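Local coordinates for cytochrome P450 RhF (Acinetobacter radioresistens, PDB 6RO8), which is the heme domain of a larger self-sufficient cytochrome P450 that probably uses its heme iron to carry out monooxygenase reactions, at residues L168-V182 against I267-A280. Residues are numbered along the deposited sequence; the frame is centred on the assembly and turned at random.
Sequences LWEIPLMVALHFLGV and IMVAAHETTALASA. With HEM (protoporphyrin IX containing Fe), chain B; HIS (histidine), chain C.
With chi1 at 73° the imidazole of His272 is set between its own backbone N and carbonyl carbon. Leu173 has CG anti to its backbone N (chi1 177°), and the two side chains run side by side, pointing the same way. This lays Leu173 CD1 over the face of the imidazole, 3.7 Å from the ring centroid and 11° off the normal. This is a CH-pi contact. Glu273 CB of the same segment lies over the rim of the opposite face. At the root of the ring, His272 CB touches Pro172 O and also packs on Ala176 CB.

The backbones come close here, with Pro172 CA 4.9 Å from His272 CA. Beside them Ala176 CB is 3.6 Å from Ala271 CB, which also touches CBC, the end of one heme vinyl. Toward one end Ala276 CB rests against Pro172 CG (4.0 Å), and Leu168 CD1 reaches Ala280 CB. At the other end Leu180 CD1 meets Ile267 CG2 (3.8 Å), and Val182 CG1 touches Met268 SD. No hydrogen bond joins the two segments.

Helix 187-202 packs on Leu173 and Met268, and helix 384-401 on Pro172 and Ser279. Residues 267-280 run over helix 257-270 and helix 273-288, with His272 as N-cap of the second; together these form the long distal helix of the P450 fold, helix I. Helix 170-179 backs their junction, where Ala270 and Thr274 line the distal pocket that holds the heme and the bound histidine.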
ATOM      1  N   LEU A 168       9.866   7.850   9.792  1.00 85.70           N
ATOM      2  CA  LEU A 168       9.393   6.861   8.824  1.00 80.83           C
ATOM      3  C   LEU A 168       8.034   7.226   8.220  1.00 79.46           C
ATOM      4  O   LEU A 168       7.780   6.881   7.066  1.00 77.33           O
ATOM      5  CB  LEU A 168       9.378   5.460   9.449  1.00 75.69           C
ATOM      6  CG  LEU A 168      10.749   4.742   9.519  1.00 76.09           C
ATOM      7  CD1 LEU A 168      10.602   3.271   9.879  1.00 67.67           C
ATOM      8  CD2 LEU A 168      11.637   4.897   8.249  1.00 71.55           C
ATOM      9  N   TRP A 169       7.150   7.924   8.941  1.00 74.91           N
ATOM     10  CA  TRP A 169       5.948   8.414   8.270  1.00 75.47           C
ATOM     11  C   TRP A 169       6.090   9.844   7.759  1.00 79.23           C
ATOM     12  O   TRP A 169       5.512  10.194   6.721  1.00 71.82           O
ATOM     13  CB  TRP A 169       4.722   8.306   9.190  1.00 77.80           C
ATOM     14  CG  TRP A 169       4.581   9.365  10.222  1.00 93.99           C
ATOM     15  CD1 TRP A 169       4.993   9.300  11.521  1.00102.74           C
ATOM     16  CD2 TRP A 169       3.949  10.645  10.064  1.00106.62           C
ATOM     17  NE1 TRP A 169       4.672  10.468  12.183  1.00109.74           N
ATOM     18  CE2 TRP A 169       4.036  11.311  11.309  1.00112.30           C
ATOM     19  CE3 TRP A 169       3.331  11.298   8.988  1.00100.40           C
ATOM     20  CZ2 TRP A 169       3.529  12.594  11.504  1.00110.99           C
ATOM     21  CZ3 TRP A 169       2.830  12.565   9.185  1.00 97.68           C
ATOM     22  CH2 TRP A 169       2.932  13.202  10.432  1.00109.03           C
ATOM     23  N   GLU A 170       6.886  10.666   8.431  1.00 76.27           N
ATOM     24  CA  GLU A 170       6.916  12.080   8.091  1.00 81.36           C
ATOM     25  C   GLU A 170       7.631  12.328   6.765  1.00 83.42           C
ATOM     26  O   GLU A 170       7.186  13.151   5.957  1.00 80.63           O
ATOM     27  CB  GLU A 170       7.587  12.832   9.223  1.00 94.02           C
ATOM     28  CG  GLU A 170       7.104  14.211   9.480  1.00108.79           C
ATOM     29  CD  GLU A 170       8.019  14.861  10.468  1.00129.35           C
ATOM     30  OE1 GLU A 170       8.479  14.130  11.378  1.00135.66           O
ATOM     31  OE2 GLU A 170       8.329  16.061  10.309  1.00137.46           O
ATOM     32  N   ILE A 171       8.736  11.632   6.515  1.00 79.92           N
ATOM     33  CA  ILE A 171       9.508  11.877   5.299  1.00 74.99           C
ATOM     34  C   ILE A 171       8.743  11.405   4.061  1.00 76.87           C
ATOM     35  O   ILE A 171       8.606  12.187   3.110  1.00 77.27           O
ATOM     36  CB  ILE A 171      10.906  11.245   5.396  1.00 73.12           C
ATOM     37  CG1 ILE A 171      11.814  12.150   6.231  1.00 76.33           C
ATOM     38  CG2 ILE A 171      11.504  11.027   4.014  1.00 69.91           C
ATOM     39  CD1 ILE A 171      13.191  11.570   6.502  1.00 84.06           C
ATOM     40  N   PRO A 172       8.224  10.165   4.005  1.00 69.84           N
ATOM     41  CA  PRO A 172       7.438   9.781   2.821  1.00 69.66           C
ATOM     42  C   PRO A 172       6.292  10.728   2.558  1.00 72.90           C
ATOM     43  O   PRO A 172       6.020  11.048   1.393  1.00 75.00           O
ATOM     44  CB  PRO A 172       6.939   8.371   3.167  1.00 66.84           C
ATOM     45  CG  PRO A 172       7.900   7.886   4.154  1.00 67.01           C
ATOM     46  CD  PRO A 172       8.251   9.073   4.986  1.00 69.15           C
ATOM     47  N   LEU A 173       5.629  11.204   3.622  1.00 74.32           N
ATOM     48  CA  LEU A 173       4.582  12.208   3.470  1.00 73.69           C
ATOM     49  C   LEU A 173       5.117  13.456   2.776  1.00 78.10           C
ATOM     50  O   LEU A 173       4.574  13.893   1.755  1.00 74.03           O
ATOM     51  CB  LEU A 173       4.000  12.566   4.834  1.00 75.76           C
ATOM     52  CG  LEU A 173       2.936  13.672   4.777  1.00 88.65           C
ATOM     53  CD1 LEU A 173       1.815  13.279   3.811  1.00 75.34           C
ATOM     54  CD2 LEU A 173       2.353  13.996   6.159  1.00 91.77           C
ATOM     55  N   MET A 174       6.197  14.034   3.309  1.00 73.76           N
ATOM     56  CA  MET A 174       6.769  15.235   2.710  1.00 79.21           C
ATOM     57  C   MET A 174       7.176  15.006   1.261  1.00 80.10           C
ATOM     58  O   MET A 174       6.916  15.845   0.391  1.00 79.93           O
ATOM     59  CB  MET A 174       7.974  15.686   3.515  1.00 84.35           C
ATOM     60  CG  MET A 174       7.653  16.638   4.607  1.00100.55           C
ATOM     61  SD  MET A 174       9.171  16.792   5.532  1.00120.10           S
ATOM     62  CE  MET A 174       8.937  15.531   6.781  1.00116.15           C
ATOM     63  N   VAL A 175       7.848  13.891   0.989  1.00 79.82           N
ATOM     64  CA  VAL A 175       8.228  13.567  -0.381  1.00 80.81           C
ATOM     65  C   VAL A 175       6.986  13.550  -1.274  1.00 83.97           C
ATOM     66  O   VAL A 175       6.958  14.171  -2.352  1.00 74.87           O
ATOM     67  CB  VAL A 175       8.994  12.229  -0.401  1.00 73.62           C
ATOM     68  CG1 VAL A 175       9.208  11.736  -1.811  1.00 69.86           C
ATOM     69  CG2 VAL A 175      10.341  12.389   0.342  1.00 64.78           C
ATOM     70  N   ALA A 176       5.916  12.894  -0.800  1.00 78.72           N
ATOM     71  CA  ALA A 176       4.680  12.804  -1.577  1.00 78.82           C
ATOM     72  C   ALA A 176       4.127  14.186  -1.914  1.00 75.52           C
ATOM     73  O   ALA A 176       3.912  14.514  -3.088  1.00 74.26           O
ATOM     74  CB  ALA A 176       3.641  11.980  -0.816  1.00 66.47           C
ATOM     75  N   LEU A 177       3.858  14.995  -0.885  1.00 79.74           N
ATOM     76  CA  LEU A 177       3.418  16.369  -1.106  1.00 83.34           C
ATOM     77  C   LEU A 177       4.277  17.051  -2.155  1.00 79.88           C
ATOM     78  O   LEU A 177       3.757  17.696  -3.068  1.00 85.52           O
ATOM     79  CB  LEU A 177       3.468  17.153   0.202  1.00 74.45           C
ATOM     80  CG  LEU A 177       2.563  16.590   1.277  1.00 73.67           C
ATOM     81  CD1 LEU A 177       2.824  17.321   2.581  1.00 87.99           C
ATOM     82  CD2 LEU A 177       1.160  16.776   0.819  1.00 65.24           C
ATOM     83  N   HIS A 178       5.597  16.878  -2.061  1.00 77.72           N
ATOM     84  CA  HIS A 178       6.502  17.542  -2.995  1.00 87.11           C
ATOM     85  C   HIS A 178       6.401  16.953  -4.393  1.00 81.62           C
ATOM     86  O   HIS A 178       6.418  17.695  -5.378  1.00 80.19           O
ATOM     87  CB  HIS A 178       7.935  17.464  -2.476  1.00 88.32           C
ATOM     88  CG  HIS A 178       8.877  18.371  -3.194  1.00106.91           C
ATOM     89  ND1 HIS A 178       8.839  19.741  -3.054  1.00120.05           N
ATOM     90  CD2 HIS A 178       9.878  18.107  -4.065  1.00116.48           C
ATOM     91  CE1 HIS A 178       9.777  20.283  -3.810  1.00126.79           C
ATOM     92  NE2 HIS A 178      10.426  19.313  -4.431  1.00121.47           N
ATOM     93  N   PHE A 179       6.301  15.629  -4.499  1.00 75.53           N
ATOM     94  CA  PHE A 179       6.092  15.011  -5.802  1.00 75.90           C
ATOM     95  C   PHE A 179       4.791  15.496  -6.438  1.00 75.38           C
ATOM     96  O   PHE A 179       4.769  15.875  -7.612  1.00 81.66           O
ATOM     97  CB  PHE A 179       6.095  13.492  -5.656  1.00 75.12           C
ATOM     98  CG  PHE A 179       5.869  12.760  -6.945  1.00 76.16           C
ATOM     99  CD1 PHE A 179       6.883  12.679  -7.902  1.00 77.92           C
ATOM    100  CD2 PHE A 179       4.657  12.135  -7.195  1.00 64.15           C
ATOM    101  CE1 PHE A 179       6.678  11.984  -9.092  1.00 74.12           C
ATOM    102  CE2 PHE A 179       4.444  11.454  -8.376  1.00 71.54           C
ATOM    103  CZ  PHE A 179       5.456  11.375  -9.331  1.00 68.68           C
ATOM    104  N   LEU A 180       3.691  15.459  -5.686  1.00 79.39           N
ATOM    105  CA  LEU A 180       2.472  16.114  -6.123  1.00 79.86           C
ATOM    106  C   LEU A 180       2.694  17.618  -6.068  1.00 91.60           C
ATOM    107  O   LEU A 180       3.734  18.104  -5.627  1.00112.86           O
ATOM    108  CB  LEU A 180       1.302  15.677  -5.246  1.00 84.29           C
ATOM    109  CG  LEU A 180       1.187  14.148  -5.100  1.00 77.31           C
ATOM    110  CD1 LEU A 180       0.280  13.733  -3.948  1.00 74.04           C
ATOM    111  CD2 LEU A 180       0.691  13.530  -6.389  1.00 74.75           C
ATOM    112  N   GLY A 181       1.748  18.384  -6.539  1.00 84.90           N
ATOM    113  CA  GLY A 181       2.076  19.795  -6.398  1.00 98.11           C
ATOM    114  C   GLY A 181       1.467  20.437  -5.162  1.00 98.23           C
ATOM    115  O   GLY A 181       0.991  21.577  -5.224  1.00 98.62           O
ATOM    116  N   VAL A 182       1.469  19.720  -4.044  1.00 89.48           N
ATOM    117  CA  VAL A 182       0.539  19.965  -2.944  1.00 91.61           C
ATOM    118  C   VAL A 182       1.289  20.639  -1.801  1.00 95.81           C
ATOM    119  O   VAL A 182       2.252  20.065  -1.278  1.00 87.76           O
ATOM    120  CB  VAL A 182      -0.130  18.666  -2.471  1.00 90.74           C
ATOM    121  CG1 VAL A 182      -0.949  18.920  -1.219  1.00 81.73           C
ATOM    122  CG2 VAL A 182      -1.003  18.085  -3.584  1.00 95.75           C
ATOM    123  N   ILE A 267      -4.702   9.790  -3.984  1.00 80.71           N
ATOM    124  CA  ILE A 267      -3.256   9.815  -4.175  1.00 84.84           C
ATOM    125  C   ILE A 267      -2.556  10.452  -2.974  1.00 84.45           C
ATOM    126  O   ILE A 267      -1.391  10.140  -2.693  1.00 75.86           O
ATOM    127  CB  ILE A 267      -2.887  10.504  -5.511  1.00 76.88           C
ATOM    128  CG1 ILE A 267      -1.583   9.912  -6.049  1.00 85.90           C
ATOM    129  CG2 ILE A 267      -2.777  12.022  -5.355  1.00 65.65           C
ATOM    130  CD1 ILE A 267      -1.585   8.389  -6.091  1.00 90.47           C
ATOM    131  N   MET A 268      -3.257  11.307  -2.218  1.00 83.81           N
ATOM    132  CA  MET A 268      -2.656  11.916  -1.036  1.00 79.46           C
ATOM    133  C   MET A 268      -2.531  10.968   0.128  1.00 84.18           C
ATOM    134  O   MET A 268      -1.994  11.372   1.165  1.00 90.59           O
ATOM    135  CB  MET A 268      -3.438  13.141  -0.597  1.00 79.50           C
ATOM    136  CG  MET A 268      -3.117  14.324  -1.456  1.00 98.60           C
ATOM    137  SD  MET A 268      -3.929  15.806  -0.849  1.00119.84           S
ATOM    138  CE  MET A 268      -4.076  15.434   0.883  1.00119.27           C
ATOM    139  N   VAL A 269      -3.027   9.741  -0.001  1.00 84.27           N
ATOM    140  CA  VAL A 269      -2.693   8.666   0.909  1.00 75.25           C
ATOM    141  C   VAL A 269      -1.733   7.676   0.262  1.00 75.86           C
ATOM    142  O   VAL A 269      -0.745   7.269   0.880  1.00 79.36           O
ATOM    143  CB  VAL A 269      -3.980   7.963   1.398  1.00 81.56           C
ATOM    144  CG1 VAL A 269      -3.666   6.688   2.208  1.00 54.02           C
ATOM    145  CG2 VAL A 269      -4.852   8.957   2.202  1.00 73.79           C
ATOM    146  N   ALA A 270      -1.991   7.316  -1.000  1.00 63.75           N
ATOM    147  CA  ALA A 270      -1.235   6.265  -1.668  1.00 77.14           C
ATOM    148  C   ALA A 270       0.207   6.673  -1.998  1.00 81.95           C
ATOM    149  O   ALA A 270       1.091   5.810  -2.023  1.00 76.93           O
ATOM    150  CB  ALA A 270      -1.969   5.837  -2.938  1.00 52.82           C
ATOM    151  N   ALA A 271       0.479   7.966  -2.206  1.00 71.81           N
ATOM    152  CA  ALA A 271       1.830   8.393  -2.553  1.00 69.51           C
ATOM    153  C   ALA A 271       2.808   8.324  -1.384  1.00 68.89           C
ATOM    154  O   ALA A 271       3.984   8.660  -1.559  1.00 72.48           O
ATOM    155  CB  ALA A 271       1.817   9.819  -3.114  1.00 66.29           C
ATOM    156  N   HIS A 272       2.375   7.897  -0.201  1.00 68.48           N
ATOM    157  CA  HIS A 272       3.331   7.882   0.895  1.00 76.03           C
ATOM    158  C   HIS A 272       3.064   6.773   1.904  1.00 75.08           C
ATOM    159  O   HIS A 272       4.016   6.184   2.425  1.00 81.48           O
ATOM    160  CB  HIS A 272       3.358   9.252   1.583  1.00 70.03           C
ATOM    161  CG  HIS A 272       2.154   9.535   2.418  1.00 81.09           C
ATOM    162  ND1 HIS A 272       2.129   9.310   3.774  1.00 84.74           N
ATOM    163  CD2 HIS A 272       0.936  10.028   2.092  1.00 82.50           C
ATOM    164  CE1 HIS A 272       0.941   9.641   4.248  1.00 86.57           C
ATOM    165  NE2 HIS A 272       0.201  10.085   3.249  1.00 83.29           N
ATOM    166  N   GLU A 273       1.794   6.463   2.175  1.00 68.83           N
ATOM    167  CA  GLU A 273       1.488   5.572   3.292  1.00 70.53           C
ATOM    168  C   GLU A 273       2.071   4.174   3.091  1.00 71.39           C
ATOM    169  O   GLU A 273       2.620   3.588   4.036  1.00 73.75           O
ATOM    170  CB  GLU A 273      -0.017   5.486   3.532  1.00 68.30           C
ATOM    171  CG  GLU A 273      -0.308   4.827   4.874  1.00 82.29           C
ATOM    172  CD  GLU A 273      -1.737   4.361   5.031  1.00 95.88           C
ATOM    173  OE1 GLU A 273      -2.481   4.998   5.811  1.00100.32           O
ATOM    174  OE2 GLU A 273      -2.109   3.355   4.389  1.00 94.28           O
ATOM    175  N   THR A 274       1.956   3.610   1.885  1.00 61.06           N
ATOM    176  CA  THR A 274       2.537   2.288   1.662  1.00 66.35           C
ATOM    177  C   THR A 274       4.069   2.323   1.714  1.00 69.42           C
ATOM    178  O   THR A 274       4.691   1.333   2.117  1.00 58.78           O
ATOM    179  CB  THR A 274       2.062   1.693   0.327  1.00 68.13           C
ATOM    180  OG1 THR A 274       1.944   2.717  -0.665  1.00 68.94           O
ATOM    181  CG2 THR A 274       0.744   0.968   0.487  1.00 64.97           C
ATOM    182  N   THR A 275       4.685   3.445   1.308  1.00 66.64           N
ATOM    183  CA  THR A 275       6.130   3.612   1.429  1.00 59.80           C
ATOM    184  C   THR A 275       6.574   3.658   2.888  1.00 65.52           C
ATOM    185  O   THR A 275       7.627   3.107   3.236  1.00 61.28           O
ATOM    186  CB  THR A 275       6.569   4.874   0.691  1.00 60.80           C
ATOM    187  OG1 THR A 275       6.090   4.819  -0.655  1.00 72.23           O
ATOM    188  CG2 THR A 275       8.079   4.996   0.655  1.00 60.70           C
ATOM    189  N   ALA A 276       5.787   4.297   3.763  1.00 69.52           N
ATOM    190  CA  ALA A 276       6.171   4.347   5.172  1.00 66.40           C
ATOM    191  C   ALA A 276       6.004   2.985   5.827  1.00 65.97           C
ATOM    192  O   ALA A 276       6.895   2.531   6.549  1.00 58.85           O
ATOM    193  CB  ALA A 276       5.358   5.400   5.924  1.00 62.32           C
ATOM    194  N   LEU A 277       4.859   2.320   5.593  1.00 61.37           N
ATOM    195  CA  LEU A 277       4.672   0.982   6.145  1.00 61.15           C
ATOM    196  C   LEU A 277       5.776   0.040   5.674  1.00 63.59           C
ATOM    197  O   LEU A 277       6.365  -0.692   6.482  1.00 62.34           O
ATOM    198  CB  LEU A 277       3.304   0.438   5.751  1.00 60.32           C
ATOM    199  CG  LEU A 277       2.083   1.178   6.288  1.00 59.76           C
ATOM    200  CD1 LEU A 277       0.843   0.696   5.558  1.00 49.42           C
ATOM    201  CD2 LEU A 277       1.946   0.971   7.789  1.00 52.66           C
ATOM    202  N   ALA A 278       6.088   0.069   4.369  1.00 59.71           N
ATOM    203  CA  ALA A 278       7.073  -0.854   3.809  1.00 71.01           C
ATOM    204  C   ALA A 278       8.464  -0.601   4.389  1.00 73.21           C
ATOM    205  O   ALA A 278       9.205  -1.552   4.672  1.00 73.83           O
ATOM    206  CB  ALA A 278       7.104  -0.746   2.277  1.00 52.58           C
ATOM    207  N   SER A 279       8.834   0.680   4.557  1.00 69.91           N
ATOM    208  CA  SER A 279      10.120   1.037   5.161  1.00 76.64           C
ATOM    209  C   SER A 279      10.238   0.546   6.588  1.00 73.37           C
ATOM    210  O   SER A 279      11.337   0.172   7.030  1.00 66.28           O
ATOM    211  CB  SER A 279      10.348   2.560   5.125  1.00 65.19           C
ATOM    212  OG  SER A 279      10.142   3.114   3.842  1.00 62.39           O
ATOM    213  N   ALA A 280       9.138   0.607   7.339  1.00 65.85           N
ATOM    214  CA  ALA A 280       9.172   0.070   8.690  1.00 71.26           C
ATOM    215  C   ALA A 280       9.300  -1.456   8.670  1.00 70.56           C
ATOM    216  O   ALA A 280      10.073  -2.040   9.449  1.00 67.88           O
ATOM    217  CB  ALA A 280       7.939   0.517   9.458  1.00 59.78           C
TER
HETATM  218  CHA HEM B 500      -0.991   0.925  -7.948  1.00 58.42           C
HETATM  219  CHB HEM B 500       1.336  -0.895  -4.080  1.00 64.35           C
HETATM  220  CHC HEM B 500       3.768   3.285  -3.455  1.00 58.30           C
HETATM  221  CHD HEM B 500       1.075   5.198  -7.019  1.00 62.79           C
HETATM  222  C1A HEM B 500      -0.596   0.061  -6.950  1.00 59.53           C
HETATM  223  C2A HEM B 500      -1.086  -1.285  -6.710  1.00 65.64           C
HETATM  224  C3A HEM B 500      -0.450  -1.780  -5.654  1.00 61.68           C
HETATM  225  C4A HEM B 500       0.473  -0.773  -5.159  1.00 66.46           C
HETATM  226  CMA HEM B 500      -0.679  -3.189  -5.070  1.00 53.53           C
HETATM  227  CAA HEM B 500      -2.152  -2.033  -7.542  1.00 55.70           C
HETATM  228  CBA HEM B 500      -1.408  -2.937  -8.505  1.00 55.86           C
HETATM  229  CGA HEM B 500      -2.351  -3.657  -9.431  1.00 62.45           C
HETATM  230  O1A HEM B 500      -3.587  -3.478  -9.302  1.00 60.68           O
HETATM  231  O2A HEM B 500      -1.850  -4.408 -10.301  1.00 57.16           O
HETATM  232  C1B HEM B 500       2.249   0.033  -3.637  1.00 62.66           C
HETATM  233  C2B HEM B 500       3.284  -0.209  -2.650  1.00 67.79           C
HETATM  234  C3B HEM B 500       3.952   0.956  -2.463  1.00 61.48           C
HETATM  235  C4B HEM B 500       3.363   1.964  -3.334  1.00 63.35           C
HETATM  236  CMB HEM B 500       3.513  -1.585  -1.970  1.00 58.42           C
HETATM  237  CAB HEM B 500       5.160   1.270  -1.550  1.00 56.96           C
HETATM  238  CBB HEM B 500       5.899   0.365  -0.907  1.00 56.08           C
HETATM  239  C1C HEM B 500       3.253   4.181  -4.366  1.00 64.17           C
HETATM  240  C2C HEM B 500       3.621   5.575  -4.547  1.00 67.48           C
HETATM  241  C3C HEM B 500       2.859   6.077  -5.546  1.00 70.25           C
HETATM  242  C4C HEM B 500       2.000   5.029  -6.019  1.00 64.02           C
HETATM  243  CMC HEM B 500       4.707   6.292  -3.716  1.00 62.17           C
HETATM  244  CAC HEM B 500       2.795   7.490  -6.188  1.00 72.77           C
HETATM  245  CBC HEM B 500       3.543   8.510  -5.765  1.00 84.17           C
HETATM  246  C1D HEM B 500       0.266   4.234  -7.567  1.00 61.68           C
HETATM  247  C2D HEM B 500      -0.679   4.437  -8.640  1.00 64.83           C
HETATM  248  C3D HEM B 500      -1.243   3.265  -8.909  1.00 67.66           C
HETATM  249  C4D HEM B 500      -0.679   2.264  -8.011  1.00 63.41           C
HETATM  250  CMD HEM B 500      -0.994   5.769  -9.355  1.00 65.40           C
HETATM  251  CAD HEM B 500      -2.336   3.053  -9.982  1.00 73.07           C
HETATM  252  CBD HEM B 500      -1.747   2.755 -11.353  1.00 76.93           C
HETATM  253  CGD HEM B 500      -2.809   2.112 -12.216  1.00 80.31           C
HETATM  254  O1D HEM B 500      -3.947   1.945 -11.729  1.00 80.11           O
HETATM  255  O2D HEM B 500      -2.531   1.754 -13.387  1.00 82.50           O
HETATM  256  NA  HEM B 500       0.340   0.339  -5.976  1.00 68.45           N
HETATM  257  NB  HEM B 500       2.328   1.362  -4.028  1.00 64.09           N
HETATM  258  NC  HEM B 500       2.258   3.894  -5.284  1.00 67.64           N
HETATM  259  ND  HEM B 500       0.242   2.895  -7.210  1.00 62.99           N
HETATM  260 FE   HEM B 500       1.315   2.150  -5.621  1.00 59.25          FE
HETATM  261  N   HIS C 501      -3.590   2.972  -1.573  1.00 91.48           N
HETATM  262  CA  HIS C 501      -2.656   1.958  -2.049  1.00 87.65           C
HETATM  263  C   HIS C 501      -1.210   2.415  -1.878  1.00 68.61           C
HETATM  264  O   HIS C 501      -0.290   1.726  -2.340  1.00 90.70           O
HETATM  265  CB  HIS C 501      -2.931   1.622  -3.515  1.00 95.53           C
HETATM  266  CG  HIS C 501      -3.260   2.814  -4.357  1.00 93.53           C
HETATM  267  ND1 HIS C 501      -2.609   3.091  -5.542  1.00 88.75           N
HETATM  268  CD2 HIS C 501      -4.168   3.804  -4.187  1.00 92.01           C
HETATM  269  CE1 HIS C 501      -3.105   4.199  -6.065  1.00 88.25           C
HETATM  270  NE2 HIS C 501      -4.053   4.651  -5.262  1.00 91.70           N
HETATM  271  OXT HIS C 501      -0.945   3.463  -1.287  1.00 85.21           O
HETATM  272  O   HOH W   1      -0.478   2.771  -4.318  1.00 78.69           O